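PDB 1ZZM: putative deoxyribonuclease yjjV from Escherichia coli, which probably hydrolyses ester bonds as a TatD-type metallo-dependent hydrolase, binding two divalent metal cations per subunit. Local coordinates for residues 3-8 with 225-230; 41-46 with 78-83; 180-185 with 230-235. All coordinates share one frame; numbering follows the deposited sequence.

Contact 1: residues 3-8 with 225-230; sequences CRFIDT and QAARVF
Phe-5 reaches from strand 5-7 into the corner that Ala-227 and Phe-230 form on helix 226-236, and its ring shows how an aromatic side chain can be wedged between a strand and the helix lying over it. From CB the torsion sets CG anti to the carbonyl carbon (chi1 -51°), which carries the ring out to the helix. Beyond CG the two sides of the ring meet different residues. CD2 and CE2 run past Ala-227, CE2 settling 3.7 Å from CB of Ala-227. CD1 leads to CE1, which presses over a face of the Phe-230 ring near its rim, 3.2 Å from CG of Phe-230; CZ, at the tip, lies 3.5 Å from CD2 of Phe-230. The Phe-5 and Phe-230 rings meet obliquely, their planes 52° apart. This is the outer layer of a TIM barrel: the first strand, also touched through Phe-5 by Leu-204 of strand 202-204, is packed under the helix that comes long after it in the chain. Both faces of the Phe-5 ring are used. Ala-227 CA makes a CH-pi contact 4.2 Å from the centroid, and CB of Arg-4 sits over the opposite face. The extended Arg-4 chain then brings NH1 to 3.6 Å from CE2 of Phe-230, the guanidinium and ring planes steeply inclined, while NH2 forms a salt bridge with Asp-242.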
loop_
_atom_site.group_PDB
_atom_site.type_symbol
_atom_site.label_atom_id
_atom_site.label_comp_id
_atom_site.label_asym_id
_atom_site.label_seq_id
_atom_site.Cartn_x
_atom_site.Cartn_y
_atom_site.Cartn_z
ATOM N N CYS A 3 3.606 14.562 -13.638
ATOM C CA CYS A 3 3.205 13.563 -12.643
ATOM C C CYS A 3 2.209 12.637 -13.349
ATOM O O CYS A 3 1.019 12.951 -13.483
ATOM C CB CYS A 3 2.546 14.213 -11.408
ATOM S SG CYS A 3 1.843 12.995 -10.219
ATOM N N ARG A 4 2.705 11.501 -13.817
ATOM C CA ARG A 4 1.848 10.558 -14.491
ATOM C C ARG A 4 1.475 9.352 -13.622
ATOM O O ARG A 4 0.472 8.709 -13.897
ATOM C CB ARG A 4 2.507 10.083 -15.785
ATOM C CG ARG A 4 1.500 9.448 -16.773
ATOM C CD ARG A 4 2.177 8.637 -17.877
ATOM N NE ARG A 4 1.215 8.222 -18.907
ATOM C CZ ARG A 4 1.451 7.284 -19.823
ATOM N NH1 ARG A 4 2.624 6.656 -19.840
ATOM N NH2 ARG A 4 0.523 6.977 -20.725
ATOM N N PHE A 5 2.257 9.078 -12.569
ATOM C CA PHE A 5 2.034 7.919 -11.677
ATOM C C PHE A 5 2.121 8.286 -10.186
ATOM O O PHE A 5 2.841 9.210 -9.812
ATOM C CB PHE A 5 3.130 6.871 -11.881
ATOM C CG PHE A 5 3.344 6.480 -13.295
ATOM C CD1 PHE A 5 2.347 5.806 -14.001
ATOM C CD2 PHE A 5 4.540 6.789 -13.930
ATOM C CE1 PHE A 5 2.540 5.443 -15.344
ATOM C CE2 PHE A 5 4.748 6.433 -15.263
ATOM C CZ PHE A 5 3.746 5.760 -15.970
ATOM N N ILE A 6 1.402 7.536 -9.351
ATOM C CA ILE A 6 1.451 7.708 -7.905
ATOM C C ILE A 6 1.842 6.344 -7.346
ATOM O O ILE A 6 1.136 5.365 -7.589
ATOM C CB ILE A 6 0.074 8.071 -7.266
ATOM C CG1 ILE A 6 -0.462 9.384 -7.839
ATOM C CG2 ILE A 6 0.250 8.224 -5.731
ATOM C CD1 ILE A 6 0.325 10.552 -7.474
ATOM N N ASP A 7 2.985 6.258 -6.654
ATOM C CA ASP A 7 3.350 4.994 -6.023
ATOM C C ASP A 7 2.567 5.009 -4.714
ATOM O O ASP A 7 2.943 5.717 -3.759
ATOM C CB ASP A 7 4.851 4.929 -5.710
ATOM C CG ASP A 7 5.277 3.560 -5.138
ATOM O OD1 ASP A 7 4.403 2.733 -4.760
ATOM O OD2 ASP A 7 6.499 3.309 -5.086
ATOM N N THR A 8 1.477 4.253 -4.650
ATOM C CA THR A 8 0.682 4.225 -3.420
ATOM C C THR A 8 1.251 3.407 -2.259
ATOM O O THR A 8 0.590 3.248 -1.232
ATOM C CB THR A 8 -0.737 3.728 -3.692
ATOM O OG1 THR A 8 -0.683 2.380 -4.196
ATOM C CG2 THR A 8 -1.410 4.652 -4.750
ATOM N N GLN A 225 10.325 2.405 -10.188
ATOM C CA GLN A 225 9.966 1.152 -10.829
ATOM C C GLN A 225 8.457 1.069 -11.023
ATOM O O GLN A 225 7.983 0.184 -11.715
ATOM C CB GLN A 225 10.490 -0.051 -10.018
ATOM C CG GLN A 225 12.038 -0.215 -10.072
ATOM C CD GLN A 225 12.486 -0.731 -11.417
ATOM O OE1 GLN A 225 12.294 -0.073 -12.440
ATOM N NE2 GLN A 225 13.057 -1.933 -11.432
ATOM N N ALA A 226 7.703 1.998 -10.433
ATOM C CA ALA A 226 6.263 1.982 -10.639
ATOM C C ALA A 226 5.978 2.181 -12.135
ATOM O O ALA A 226 5.000 1.649 -12.659
ATOM C CB ALA A 226 5.578 3.086 -9.823
ATOM N N ALA A 227 6.816 2.975 -12.805
ATOM C CA ALA A 227 6.640 3.245 -14.245
ATOM C C ALA A 227 6.778 1.958 -15.043
ATOM O O ALA A 227 6.098 1.769 -16.067
ATOM C CB ALA A 227 7.682 4.273 -14.740
ATOM N N ARG A 228 7.659 1.079 -14.568
ATOM C CA ARG A 228 7.891 -0.216 -15.207
ATOM C C ARG A 228 6.695 -1.154 -14.894
ATOM O O ARG A 228 6.211 -1.894 -15.774
ATOM C CB ARG A 228 9.212 -0.777 -14.690
ATOM C CG ARG A 228 9.886 -1.821 -15.562
ATOM C CD ARG A 228 11.215 -2.273 -14.932
ATOM N NE ARG A 228 12.252 -1.240 -14.977
ATOM C CZ ARG A 228 12.932 -0.908 -16.073
ATOM N NH1 ARG A 228 12.692 -1.521 -17.230
ATOM N NH2 ARG A 228 13.863 0.031 -16.013
ATOM N N VAL A 229 6.194 -1.119 -13.656
ATOM C CA VAL A 229 5.027 -1.940 -13.307
ATOM C C VAL A 229 3.899 -1.531 -14.256
ATOM O O VAL A 229 3.224 -2.377 -14.823
ATOM C CB VAL A 229 4.557 -1.686 -11.848
ATOM C CG1 VAL A 229 3.208 -2.427 -11.549
ATOM C CG2 VAL A 229 5.606 -2.171 -10.901
ATOM N N PHE A 230 3.745 -0.225 -14.460
ATOM C CA PHE A 230 2.714 0.298 -15.342
ATOM C C PHE A 230 2.855 -0.227 -16.777
ATOM O O PHE A 230 1.859 -0.583 -17.422
ATOM C CB PHE A 230 2.750 1.839 -15.348
ATOM C CG PHE A 230 1.824 2.462 -16.366
ATOM C CD1 PHE A 230 0.448 2.519 -16.132
ATOM C CD2 PHE A 230 2.322 2.973 -17.549
ATOM C CE1 PHE A 230 -0.416 3.084 -17.071
ATOM C CE2 PHE A 230 1.478 3.537 -18.493
ATOM C CZ PHE A 230 0.088 3.594 -18.250
#

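Contact 2: residues 41-46 with 78-83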
loop_
_atom_site.group_PDB
_atom_site.type_symbol
_atom_site.label_atom_id
_atom_site.label_comp_id
_atom_site.label_asym_id
_atom_site.label_seq_id
_atom_site.Cartn_x
_atom_site.Cartn_y
_atom_site.Cartn_z
ATOM N N THR A 41 5.390 1.367 9.763
ATOM C CA THR A 41 5.439 -0.036 10.179
ATOM C C THR A 41 5.311 -0.237 11.677
ATOM O O THR A 41 4.936 -1.317 12.142
ATOM C CB THR A 41 6.767 -0.675 9.757
ATOM O OG1 THR A 41 7.856 0.110 10.295
ATOM C CG2 THR A 41 6.867 -0.737 8.185
ATOM N N GLU A 42 5.610 0.806 12.440
ATOM C CA GLU A 42 5.583 0.709 13.893
ATOM C C GLU A 42 5.655 2.084 14.502
ATOM O O GLU A 42 6.166 3.006 13.873
ATOM C CB GLU A 42 6.768 -0.133 14.405
ATOM C CG GLU A 42 8.145 0.516 14.168
ATOM C CD GLU A 42 9.281 -0.313 14.781
ATOM O OE1 GLU A 42 9.372 -0.400 16.029
ATOM O OE2 GLU A 42 10.059 -0.897 14.007
ATOM N N ALA A 43 5.206 2.197 15.752
ATOM C CA ALA A 43 5.124 3.492 16.436
ATOM C C ALA A 43 6.453 4.225 16.514
ATOM O O ALA A 43 6.489 5.431 16.442
ATOM C CB ALA A 43 4.535 3.300 17.858
ATOM N N GLU A 44 7.543 3.488 16.658
ATOM C CA GLU A 44 8.835 4.136 16.736
ATOM C C GLU A 44 9.185 4.886 15.444
ATOM O O GLU A 44 10.005 5.801 15.477
ATOM C CB GLU A 44 9.913 3.108 17.068
ATOM C CG GLU A 44 11.309 3.631 16.906
ATOM C CD GLU A 44 12.349 2.633 17.373
ATOM O OE1 GLU A 44 12.346 1.486 16.867
ATOM O OE2 GLU A 44 13.163 3.000 18.246
ATOM N N ASN A 45 8.561 4.514 14.320
ATOM C CA ASN A 45 8.804 5.199 13.044
ATOM C C ASN A 45 7.744 6.271 12.713
ATOM O O ASN A 45 7.837 6.901 11.651
ATOM C CB ASN A 45 8.848 4.194 11.881
ATOM C CG ASN A 45 9.976 3.216 12.018
ATOM O OD1 ASN A 45 10.901 3.474 12.770
ATOM N ND2 ASN A 45 9.923 2.087 11.290
ATOM N N PHE A 46 6.752 6.492 13.580
ATOM C CA PHE A 46 5.732 7.521 13.261
ATOM C C PHE A 46 6.318 8.920 13.022
ATOM O O PHE A 46 5.945 9.620 12.072
ATOM C CB PHE A 46 4.657 7.628 14.359
ATOM C CG PHE A 46 3.752 6.424 14.453
ATOM C CD1 PHE A 46 3.828 5.388 13.510
ATOM C CD2 PHE A 46 2.809 6.335 15.474
ATOM C CE1 PHE A 46 2.974 4.287 13.591
ATOM C CE2 PHE A 46 1.943 5.227 15.563
ATOM C CZ PHE A 46 2.033 4.204 14.615
ATOM N N LEU A 78 -0.406 1.452 20.330
ATOM C CA LEU A 78 -1.755 1.756 19.864
ATOM C C LEU A 78 -2.226 3.103 20.389
ATOM O O LEU A 78 -2.928 3.835 19.699
ATOM C CB LEU A 78 -2.741 0.671 20.275
ATOM C CG LEU A 78 -2.717 -0.597 19.396
ATOM C CD1 LEU A 78 -3.526 -1.721 20.066
ATOM C CD2 LEU A 78 -3.332 -0.265 18.017
ATOM N N GLU A 79 -1.846 3.437 21.612
ATOM C CA GLU A 79 -2.261 4.728 22.132
ATOM C C GLU A 79 -1.552 5.815 21.308
ATOM O O GLU A 79 -2.133 6.869 21.009
ATOM C CB GLU A 79 -1.884 4.860 23.607
ATOM C CG GLU A 79 -2.319 6.185 24.179
ATOM C CD GLU A 79 -1.926 6.361 25.628
ATOM O OE1 GLU A 79 -2.318 5.551 26.499
ATOM O OE2 GLU A 79 -1.224 7.321 25.875
ATOM N N GLN A 80 -0.298 5.574 20.938
ATOM C CA GLN A 80 0.431 6.577 20.141
ATOM C C GLN A 80 -0.225 6.790 18.772
ATOM O O GLN A 80 -0.288 7.910 18.256
ATOM C CB GLN A 80 1.870 6.149 19.910
ATOM C CG GLN A 80 2.741 6.197 21.114
ATOM C CD GLN A 80 4.121 5.649 20.770
ATOM O OE1 GLN A 80 4.912 6.279 20.024
ATOM N NE2 GLN A 80 4.400 4.464 21.259
ATOM N N LEU A 81 -0.684 5.695 18.183
ATOM C CA LEU A 81 -1.369 5.766 16.885
ATOM C C LEU A 81 -2.655 6.616 17.031
ATOM O O LEU A 81 -2.901 7.548 16.231
ATOM C CB LEU A 81 -1.700 4.347 16.428
ATOM C CG LEU A 81 -2.555 4.288 15.159
ATOM C CD1 LEU A 81 -1.814 5.037 14.004
ATOM C CD2 LEU A 81 -2.800 2.796 14.770
ATOM N N GLN A 82 -3.463 6.310 18.049
ATOM C CA GLN A 82 -4.687 7.070 18.253
ATOM C C GLN A 82 -4.406 8.557 18.496
ATOM O O GLN A 82 -5.025 9.417 17.877
ATOM C CB GLN A 82 -5.529 6.462 19.393
ATOM C CG GLN A 82 -6.852 7.199 19.651
ATOM C CD GLN A 82 -6.686 8.347 20.643
ATOM O OE1 GLN A 82 -6.056 8.181 21.686
ATOM N NE2 GLN A 82 -7.257 9.516 20.321
ATOM N N GLN A 83 -3.461 8.873 19.382
ATOM C CA GLN A 83 -3.153 10.283 19.623
ATOM C C GLN A 83 -2.627 10.972 18.375
ATOM O O GLN A 83 -2.933 12.153 18.137
ATOM C CB GLN A 83 -2.101 10.426 20.723
ATOM C CG GLN A 83 -2.599 10.024 22.054
ATOM C CD GLN A 83 -1.486 10.148 23.086
ATOM O OE1 GLN A 83 -0.303 10.269 22.741
ATOM N NE2 GLN A 83 -1.851 10.110 24.338
#
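Ala-43 and Gln-80 bring the two backbones closest, their CA atoms 6.7 Å apart. Segment 41-46 leaves strand 33-39 as a compact turn, with Asn-45 N bonded to Glu-42 O and Phe-46 N to Ala-43 O, and runs into helix 46-55; segment 78-83 is regular helix. The turn brings the Phe-46 ring back against its own segment, with CA of Ala-43 over the centre of one face. At the ring's edge, in its plane, lies the backbone N of Leu-81 on helix 75-87; CE2 of Phe-46 is also 3.6 Å from CA of Leu-81. Leu-81 adds its branch, CD1 reaching to 4.0 Å from CZ of Phe-46. Beside the ring, Gln-80 stretches its chain (chi2 176°) until its amide meets the methyl of Ala-43, with NE2 3.6 Å from CB of Ala-43; NE2 also makes a weak hydrogen bond to Val-76 O. Phe-46 and Leu-81 both touch Leu-63 of strand 59-63, which places the contact in the helical layer outside the barrel strands. No hydrogen bond crosses between the segments, and the chemistry is that of van der Waals fit, so shape, more than polarity, probably sets how loop and helix lie together.

Contact 3: residues 180-185 with 230-235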
loop_
_atom_site.group_PDB
_atom_site.type_symbol
_atom_site.label_atom_id
_atom_site.label_comp_id
_atom_site.label_asym_id
_atom_site.label_seq_id
_atom_site.Cartn_x
_atom_site.Cartn_y
_atom_site.Cartn_z
ATOM N N GLY A 180 5.229 -5.195 -8.345
ATOM C CA GLY A 180 6.168 -6.085 -9.026
ATOM C C GLY A 180 5.752 -7.516 -9.275
ATOM O O GLY A 180 6.337 -8.210 -10.129
ATOM N N THR A 181 4.737 -7.962 -8.544
ATOM C CA THR A 181 4.247 -9.324 -8.695
ATOM C C THR A 181 3.836 -9.621 -10.129
ATOM O O THR A 181 4.018 -10.751 -10.611
ATOM C CB THR A 181 3.027 -9.582 -7.798
ATOM O OG1 THR A 181 3.399 -9.399 -6.428
ATOM C CG2 THR A 181 2.488 -11.013 -8.020
ATOM N N ILE A 182 3.298 -8.624 -10.831
ATOM C CA ILE A 182 2.850 -8.902 -12.185
ATOM C C ILE A 182 3.965 -9.037 -13.215
ATOM O O ILE A 182 3.680 -9.329 -14.370
ATOM C CB ILE A 182 1.833 -7.859 -12.714
ATOM C CG1 ILE A 182 2.427 -6.445 -12.774
ATOM C CG2 ILE A 182 0.591 -7.875 -11.828
ATOM C CD1 ILE A 182 3.730 -6.320 -13.501
ATOM N N THR A 183 5.215 -8.806 -12.805
ATOM C CA THR A 183 6.328 -8.914 -13.754
ATOM C C THR A 183 6.923 -10.311 -13.802
ATOM O O THR A 183 7.869 -10.554 -14.567
ATOM C CB THR A 183 7.484 -7.926 -13.456
ATOM O OG1 THR A 183 8.094 -8.263 -12.210
ATOM C CG2 THR A 183 6.980 -6.495 -13.428
ATOM N N TYR A 184 6.363 -11.219 -12.998
ATOM C CA TYR A 184 6.806 -12.612 -12.911
ATOM C C TYR A 184 5.719 -13.581 -13.406
ATOM O O TYR A 184 5.057 -14.235 -12.604
ATOM C CB TYR A 184 7.116 -12.959 -11.450
ATOM C CG TYR A 184 8.274 -12.184 -10.846
ATOM C CD1 TYR A 184 9.581 -12.607 -11.041
ATOM C CD2 TYR A 184 8.057 -11.060 -10.042
ATOM C CE1 TYR A 184 10.651 -11.949 -10.444
ATOM C CE2 TYR A 184 9.129 -10.383 -9.441
ATOM C CZ TYR A 184 10.423 -10.846 -9.647
ATOM O OH TYR A 184 11.502 -10.269 -9.029
ATOM N N PRO A 185 5.559 -13.736 -14.724
ATOM C CA PRO A 185 4.505 -14.656 -15.187
ATOM C C PRO A 185 4.573 -16.115 -14.729
ATOM O O PRO A 185 3.539 -16.807 -14.639
ATOM C CB PRO A 185 4.549 -14.508 -16.712
ATOM C CG PRO A 185 5.947 -14.083 -16.990
ATOM C CD PRO A 185 6.315 -13.156 -15.850
ATOM N N PHE A 230 3.745 -0.225 -14.460
ATOM C CA PHE A 230 2.714 0.298 -15.342
ATOM C C PHE A 230 2.855 -0.227 -16.777
ATOM O O PHE A 230 1.859 -0.583 -17.422
ATOM C CB PHE A 230 2.750 1.839 -15.348
ATOM C CG PHE A 230 1.824 2.462 -16.366
ATOM C CD1 PHE A 230 0.448 2.519 -16.132
ATOM C CD2 PHE A 230 2.322 2.973 -17.549
ATOM C CE1 PHE A 230 -0.416 3.084 -17.071
ATOM C CE2 PHE A 230 1.478 3.537 -18.493
ATOM C CZ PHE A 230 0.088 3.594 -18.250
ATOM N N ALA A 231 4.084 -0.263 -17.285
ATOM C CA ALA A 231 4.310 -0.747 -18.651
ATOM C C ALA A 231 3.838 -2.189 -18.736
ATOM O O ALA A 231 3.224 -2.591 -19.710
ATOM C CB ALA A 231 5.802 -0.647 -19.025
ATOM N N VAL A 232 4.118 -2.980 -17.713
ATOM C CA VAL A 232 3.674 -4.362 -17.730
ATOM C C VAL A 232 2.160 -4.458 -17.599
ATOM O O VAL A 232 1.518 -5.299 -18.243
ATOM C CB VAL A 232 4.367 -5.143 -16.623
ATOM C CG1 VAL A 232 3.808 -6.551 -16.523
ATOM C CG2 VAL A 232 5.859 -5.188 -16.916
ATOM N N LEU A 233 1.578 -3.605 -16.760
ATOM C CA LEU A 233 0.120 -3.603 -16.593
ATOM C C LEU A 233 -0.545 -3.301 -17.932
ATOM O O LEU A 233 -1.596 -3.844 -18.248
ATOM C CB LEU A 233 -0.309 -2.542 -15.584
ATOM C CG LEU A 233 -1.818 -2.401 -15.334
ATOM C CD1 LEU A 233 -2.380 -3.697 -14.774
ATOM C CD2 LEU A 233 -2.075 -1.217 -14.340
ATOM N N CYS A 234 0.060 -2.419 -18.722
ATOM C CA CYS A 234 -0.519 -2.104 -20.023
ATOM C C CYS A 234 -0.515 -3.325 -20.942
ATOM O O CYS A 234 -1.403 -3.472 -21.778
ATOM C CB CYS A 234 0.241 -0.975 -20.700
ATOM S SG CYS A 234 0.008 0.606 -19.912
ATOM N N GLU A 235 0.473 -4.197 -20.785
ATOM C CA GLU A 235 0.552 -5.388 -21.625
ATOM C C GLU A 235 -0.559 -6.365 -21.249
ATOM O O GLU A 235 -1.023 -7.146 -22.080
ATOM C CB GLU A 235 1.923 -6.067 -21.466
ATOM C CG GLU A 235 3.083 -5.297 -22.108
ATOM C CD GLU A 235 4.452 -5.704 -21.564
ATOM O OE1 GLU A 235 4.564 -6.752 -20.878
ATOM O OE2 GLU A 235 5.422 -4.956 -21.839
#
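Val-232 of helix 226-236 meets two successive residues of the 3-10 turn 180-183, and the apolar contacts come through its branched tip. CG2 of Val-232 lies 3.9 Å from CG2 of Thr-183, the two side chains crossing nearly at right angles. The Ile-182 and Val-232 side chains run antiparallel, side by side; the modelled closeness of the Ile-182 CD1 methyl to Val-232 is doubtful. The polar interactions stay largely within the turn. With chi1 at 66°, OG1 of Thr-183 folds back between backbone N and carbonyl carbon and gives a 2.7 Å hydrogen bond to Gly-180 O, in the carbonyl plane. Thr-183 N bonds to that same Gly-180 O at 3.0 Å, so two donors from one residue grip it, and OG1 also accepts a hydrogen bond from Asn-214 N. A valine in place of Thr-183 would probably leave Asn-214 N without this acceptor and reduce the hold on Gly-180 O to the backbone bond. In the fold, the turn follows strand 175-178 and precedes helix 190-196, whose Arg-191, through NH1, makes a hydrogen bond to Ile-182 O and touches Val-232, while Leu-233 packs on Ile-194 of that helix and Ile-244 of helix 241-256.

Contacts 1 and 3 illustrate how one helix can serve two partners: both use helix 226-236, and their centres are 12 Å apart. Phe-230 lies in both ranges but meets segment 3-8, while Val-232 faces segment 180-185. They also touch directly, CG2 of Val-229 making a packing contact 4.0 Å from N of Gly-180. Contact 2 stands on the opposite side of the chain's centre, about 28 Å from contact 1 and 34 Å from contact 3, centre to centre. None holds a metal ligand, but strand 5-7 leads to the zinc ligands His-9 and His-11; side chain to side chain, Thr-183 is about 12 Å from metal ligand Asp-207 and Phe-46 about 9 Å from metal ligand Glu-97, while Thr-41 lines the glycol-occupied pocket.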